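Local atomic coordinates of GCN5-related N-acetyltransferase (Kribbella flavida, PDB entry 4H89), a protein that probably transfers an acyl group, most likely acetyl from acetyl-CoA, to an acceptor substrate. Residues 79-83 and 125-129. Sequence-based numbering, arbitrary orientation.
Sequences YPNRP and IQFNA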
loop_
_atom_site.group_PDB
_atom_site.type_symbol
_atom_site.label_atom_id
_atom_site.label_comp_id
_atom_site.label_asym_id
_atom_site.label_seq_id
_atom_site.Cartn_x
_atom_site.Cartn_y
_atom_site.Cartn_z
ATOM N N TYR A 79 11.518 -3.928 -3.831
ATOM C CA TYR A 79 10.654 -5.114 -3.859
ATOM C C TYR A 79 9.546 -4.850 -4.886
ATOM O O TYR A 79 9.319 -3.710 -5.238
ATOM C CB TYR A 79 10.021 -5.343 -2.434
ATOM C CG TYR A 79 9.606 -4.042 -1.779
ATOM C CD1 TYR A 79 8.391 -3.422 -2.045
ATOM C CD2 TYR A 79 10.459 -3.408 -0.916
ATOM C CE1 TYR A 79 8.063 -2.168 -1.488
ATOM C CE2 TYR A 79 10.153 -2.188 -0.345
ATOM C CZ TYR A 79 8.976 -1.564 -0.623
ATOM O OH TYR A 79 8.735 -0.335 -0.032
ATOM N N PRO A 80 8.787 -5.862 -5.274
ATOM C CA PRO A 80 7.617 -5.582 -6.107
ATOM C C PRO A 80 6.572 -4.789 -5.319
ATOM O O PRO A 80 6.295 -5.102 -4.133
ATOM C CB PRO A 80 7.098 -6.987 -6.500
ATOM C CG PRO A 80 8.268 -7.906 -6.229
ATOM C CD PRO A 80 8.959 -7.296 -5.055
ATOM N N ASN A 81 5.953 -3.791 -5.927
ATOM C CA ASN A 81 4.994 -2.969 -5.217
ATOM C C ASN A 81 3.739 -3.712 -4.867
ATOM O O ASN A 81 3.120 -3.413 -3.866
ATOM C CB ASN A 81 4.632 -1.711 -5.993
ATOM C CG ASN A 81 4.039 -0.620 -5.094
ATOM O OD1 ASN A 81 4.494 -0.422 -3.952
ATOM N ND2 ASN A 81 3.039 0.080 -5.585
ATOM N N ARG A 82 3.339 -4.637 -5.735
ATOM C CA ARG A 82 2.160 -5.451 -5.570
ATOM C C ARG A 82 2.506 -6.833 -6.124
ATOM O O ARG A 82 3.369 -6.970 -6.944
ATOM C CB ARG A 82 0.956 -4.873 -6.381
ATOM C CG ARG A 82 0.509 -3.542 -5.810
ATOM C CD ARG A 82 -0.632 -2.831 -6.530
ATOM N NE ARG A 82 -1.279 -1.963 -5.518
ATOM C CZ ARG A 82 -1.077 -0.657 -5.368
ATOM N NH1 ARG A 82 -1.651 -0.043 -4.337
ATOM N NH2 ARG A 82 -0.381 0.063 -6.263
ATOM N N PRO A 83 1.814 -7.850 -5.639
ATOM C CA PRO A 83 2.093 -9.203 -6.113
ATOM C C PRO A 83 1.358 -9.512 -7.394
ATOM O O PRO A 83 0.562 -8.728 -7.900
ATOM C CB PRO A 83 1.563 -10.072 -4.969
ATOM C CG PRO A 83 0.432 -9.276 -4.424
ATOM C CD PRO A 83 0.875 -7.826 -4.524
ATOM N N ILE A 125 8.681 1.963 -11.494
ATOM C CA ILE A 125 8.841 2.101 -10.050
ATOM C C ILE A 125 7.770 3.063 -9.537
ATOM O O ILE A 125 7.500 4.083 -10.146
ATOM C CB ILE A 125 10.208 2.683 -9.663
ATOM C CG1 ILE A 125 11.346 1.920 -10.321
ATOM C CG2 ILE A 125 10.415 2.657 -8.154
ATOM C CD1 ILE A 125 12.696 2.624 -10.306
ATOM N N GLN A 126 7.167 2.730 -8.410
ATOM C CA GLN A 126 6.133 3.551 -7.800
ATOM C C GLN A 126 6.482 3.766 -6.332
ATOM O O GLN A 126 6.849 2.811 -5.637
ATOM C CB GLN A 126 4.792 2.814 -7.911
ATOM C CG GLN A 126 3.610 3.490 -7.279
ATOM C CD GLN A 126 2.329 2.793 -7.573
ATOM O OE1 GLN A 126 2.168 2.126 -8.628
ATOM N NE2 GLN A 126 1.374 2.957 -6.683
ATOM N N PHE A 127 6.329 5.008 -5.860
ATOM C CA PHE A 127 6.363 5.325 -4.420
ATOM C C PHE A 127 4.925 5.678 -4.038
ATOM O O PHE A 127 4.357 6.618 -4.575
ATOM C CB PHE A 127 7.314 6.511 -4.119
ATOM C CG PHE A 127 8.739 6.266 -4.482
ATOM C CD1 PHE A 127 9.285 4.971 -4.616
ATOM C CD2 PHE A 127 9.560 7.333 -4.765
ATOM C CE1 PHE A 127 10.639 4.784 -4.914
ATOM C CE2 PHE A 127 10.897 7.186 -5.044
ATOM C CZ PHE A 127 11.449 5.902 -5.149
ATOM N N ASN A 128 4.351 4.920 -3.104
ATOM C CA ASN A 128 2.950 5.051 -2.805
ATOM C C ASN A 128 2.580 6.281 -2.013
ATOM O O ASN A 128 1.438 6.732 -2.082
ATOM C CB ASN A 128 2.497 3.805 -2.057
ATOM C CG ASN A 128 2.815 2.589 -2.841
ATOM O OD1 ASN A 128 2.314 2.461 -3.973
ATOM N ND2 ASN A 128 3.793 1.773 -2.347
ATOM N N ALA A 129 3.531 6.788 -1.226
ATOM C CA ALA A 129 3.241 7.844 -0.283
ATOM C C ALA A 129 4.483 8.632 0.036
ATOM O O ALA A 129 5.372 8.188 0.761
ATOM C CB ALA A 129 2.680 7.255 0.987
HETATM O O HOH W 1 1.590 -0.492 -8.074
#
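Just past the end of strand 72-80, Asn81 comes to 7.1 Å from Gln126, CA to CA, although strand 89-96 lies between strands 72-80 and 124-131 in the sheet. Asn81 and Asn128 approach from opposite directions and pair amide to amide, their planes only 10° apart. Asn128 ND2 donates to Asn81 OD1 at 2.8 Å, and Asn81 ND2 donates to Asn128 OD1 at 3.0 Å. Each donor lies in the carbonyl plane, on a lone pair, and the first bond is nearly straight at 170°. With CG of Asn81 anti to the backbone N (chi1 -160°), its amide reaches across to Asn128. The extended Gln126 crosses Asn81 at about a right angle, its CD 3.4 Å from Asn81 ND2. One water accepts from Asn81 ND2 and Arg82 NH2 and donates to Gln126 OE1 at 2.7 Å. Replacing Asn81 by an alanine would probably cost the Asn128 amide both pairing bonds, leave its flip less fixed, and take one donor from the water. Arg82 and Asn128 also pack against the second subunit. Neither amide could flip alone without setting donor against donor, and the pair ties the loop after strand 72-80 to the corner at Asn128, beside the subunit interface.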